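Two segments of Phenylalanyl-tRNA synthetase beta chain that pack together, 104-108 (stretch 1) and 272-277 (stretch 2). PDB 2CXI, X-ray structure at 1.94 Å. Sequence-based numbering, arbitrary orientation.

Stretch 1 (104-108) GVYAI
Stretch 2 272-277: EIETPD

Both stretches belong to one chain, and the touching residues are at least 168 positions apart in sequence, so the contact is a tertiary one. Stretch 1 is strand from Gly104 to Ile108, part of a longer strand that continues in both directions. Its phi/psi pairs are extended throughout: -133/137, -133/157, -145/154, -152/158 and -117/136. Stretch 2 is strand from Glu272 to Thr275, after which Pro276 and Asp277 leave it as loop. The two strand axes approach to 6.9 Å, and their N-to-C directions differ by 40° (signed crossing angle -40°), so the chains run the same way but splayed. The register is set by Tyr106 CA to Thr275 CA at 5.9 Å and Ala107 CA to Pro276 CA at 6.1 Å. No hydrogen bond joins backbone to backbone across the pair; the one that crosses comes from a side chain.

Glu272 (phi/psi -131/152; chi1 170°, chi2 -168°, chi3 -48°) opens stretch 2 beyond contact range, and its OE1 is hydrogen-bonded elsewhere in the structure. Ile273 (-144/152) directs its CA-to-CB bond toward stretch 1. With chi1 p (53°) and chi2 t (173°), it places CD1 4.1 Å from Val105 CG1, an apolar methyl-to-methyl contact. Val105 reaches it from a sideways CA-to-CB bond with chi1 m (-67°). The CA-to-CB bond of Glu274 (-105/119) points away, in alternation with its neighbours Ile273 and Thr275; its chi1 and chi2 are t (179° and -169°), its chi3 is -8°, and the closest its side chain comes to stretch 1 is Glu274 CG to Tyr106 O, 7.7 Å.

Thr275 (-122/151, chi1 p at 64°) again directs its CA-to-CB bond toward stretch 1 and has the largest area covered by the other stretch, 54 of the 203 Å² buried on both sides together. Its hydroxyl donates a hydrogen bond from OG1 to Tyr106 O at 2.7 Å. The same OG1 lies 3.1 Å from Tyr106 N, so it sits close to both polar backbone atoms of that residue. Thr275 CG2 packs 3.8 Å from Val105 CG1, which therefore meets both residues of the strand whose CA-to-CB bonds point toward stretch 1. Tyr106 O also lies 3.1 Å from Thr275 O, but both are acceptors and no hydrogen bond can form between them. The Tyr106 side chain (chi1 m at -54°, chi2 -89°) turns its ring back along its own strand: its OH is so near Gly104 that an ideal CB there would lie 2.0 Å from it.

The peptide bond between Thr275 and Pro276 is cis. Pro276 (-74/157, C-gamma endo) has a sideways CA-to-CB bond and sets CD 3.6 Å from Ala107 CB, an apolar contact. Its N, which carries no hydrogen to donate, is 3.7 Å from Tyr106 O. Ile108 (chi1 m at -65°, chi2 t at 159°) and Asp277 (-109/108; chi1 t at 180°, chi2 -4°) make no contact across the pair.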

# COMPACT_ATOMS: atom_id res chain seq x y z
N GLY A 104 1.52 -23.98 -4.69
CA GLY A 104 2.30 -23.13 -5.61
C GLY A 104 3.53 -22.64 -4.83
O GLY A 104 3.45 -22.29 -3.62
N VAL A 105 4.68 -22.67 -5.48
CA VAL A 105 5.90 -22.06 -4.95
C VAL A 105 6.48 -21.26 -6.11
O VAL A 105 6.20 -21.56 -7.30
CB VAL A 105 6.93 -23.12 -4.42
CG1 VAL A 105 6.35 -23.84 -3.15
CG2 VAL A 105 7.26 -24.17 -5.54
N TYR A 106 7.29 -20.27 -5.78
CA TYR A 106 7.65 -19.19 -6.71
C TYR A 106 9.08 -18.72 -6.50
O TYR A 106 9.63 -18.77 -5.40
CB TYR A 106 6.67 -18.00 -6.53
CG TYR A 106 5.23 -18.48 -6.65
CD1 TYR A 106 4.60 -18.53 -7.89
CD2 TYR A 106 4.56 -18.98 -5.54
CE1 TYR A 106 3.32 -19.05 -8.03
CE2 TYR A 106 3.28 -19.50 -5.65
CZ TYR A 106 2.68 -19.54 -6.90
OH TYR A 106 1.45 -20.10 -6.99
N ALA A 107 9.65 -18.18 -7.57
CA ALA A 107 10.95 -17.53 -7.49
C ALA A 107 11.06 -16.46 -8.57
O ALA A 107 10.36 -16.48 -9.60
CB ALA A 107 12.09 -18.58 -7.59
N ILE A 108 11.96 -15.53 -8.32
CA ILE A 108 12.38 -14.58 -9.32
C ILE A 108 13.86 -14.81 -9.56
O ILE A 108 14.63 -14.96 -8.63
CB ILE A 108 12.09 -13.12 -8.87
CG1 ILE A 108 10.59 -12.91 -8.75
CG2 ILE A 108 12.74 -12.07 -9.84
CD1 ILE A 108 10.19 -11.72 -7.84
N GLU A 272 2.83 -19.21 6.02
CA GLU A 272 3.51 -18.47 4.99
C GLU A 272 4.86 -19.17 4.79
O GLU A 272 5.39 -19.77 5.75
CB GLU A 272 3.67 -17.05 5.52
CG GLU A 272 4.58 -16.14 4.72
CD GLU A 272 4.88 -14.87 5.50
OE1 GLU A 272 3.93 -14.27 6.02
OE2 GLU A 272 6.07 -14.48 5.59
N ILE A 273 5.44 -19.09 3.60
CA ILE A 273 6.78 -19.69 3.37
C ILE A 273 7.60 -18.86 2.42
O ILE A 273 7.06 -18.26 1.51
CB ILE A 273 6.70 -21.15 2.75
CG1 ILE A 273 5.81 -21.15 1.48
CG2 ILE A 273 6.27 -22.17 3.79
CD1 ILE A 273 5.79 -22.44 0.69
N GLU A 274 8.90 -18.90 2.56
CA GLU A 274 9.75 -18.11 1.70
C GLU A 274 10.36 -19.06 0.69
O GLU A 274 11.06 -20.00 1.07
CB GLU A 274 10.84 -17.44 2.53
CG GLU A 274 11.80 -16.60 1.70
CD GLU A 274 13.06 -16.14 2.46
OE1 GLU A 274 13.14 -16.35 3.70
OE2 GLU A 274 14.00 -15.58 1.81
N THR A 275 10.10 -18.84 -0.60
CA THR A 275 10.68 -19.76 -1.63
C THR A 275 11.55 -18.99 -2.66
O THR A 275 11.27 -17.81 -2.91
CB THR A 275 9.58 -20.59 -2.36
OG1 THR A 275 8.72 -19.71 -3.07
CG2 THR A 275 8.63 -21.30 -1.37
N PRO A 276 12.57 -19.61 -3.28
CA PRO A 276 13.06 -20.97 -2.97
C PRO A 276 13.83 -21.01 -1.68
O PRO A 276 14.37 -19.99 -1.20
CB PRO A 276 14.03 -21.28 -4.14
CG PRO A 276 14.64 -19.87 -4.47
CD PRO A 276 13.43 -18.93 -4.29
N ASP A 277 13.89 -22.19 -1.10
CA ASP A 277 14.76 -22.42 0.05
C ASP A 277 15.90 -23.31 -0.40
O ASP A 277 15.70 -24.50 -0.62
CB ASP A 277 13.96 -23.13 1.12
CG ASP A 277 14.78 -23.45 2.39
OD1 ASP A 277 16.02 -23.20 2.46
OD2 ASP A 277 14.22 -23.97 3.36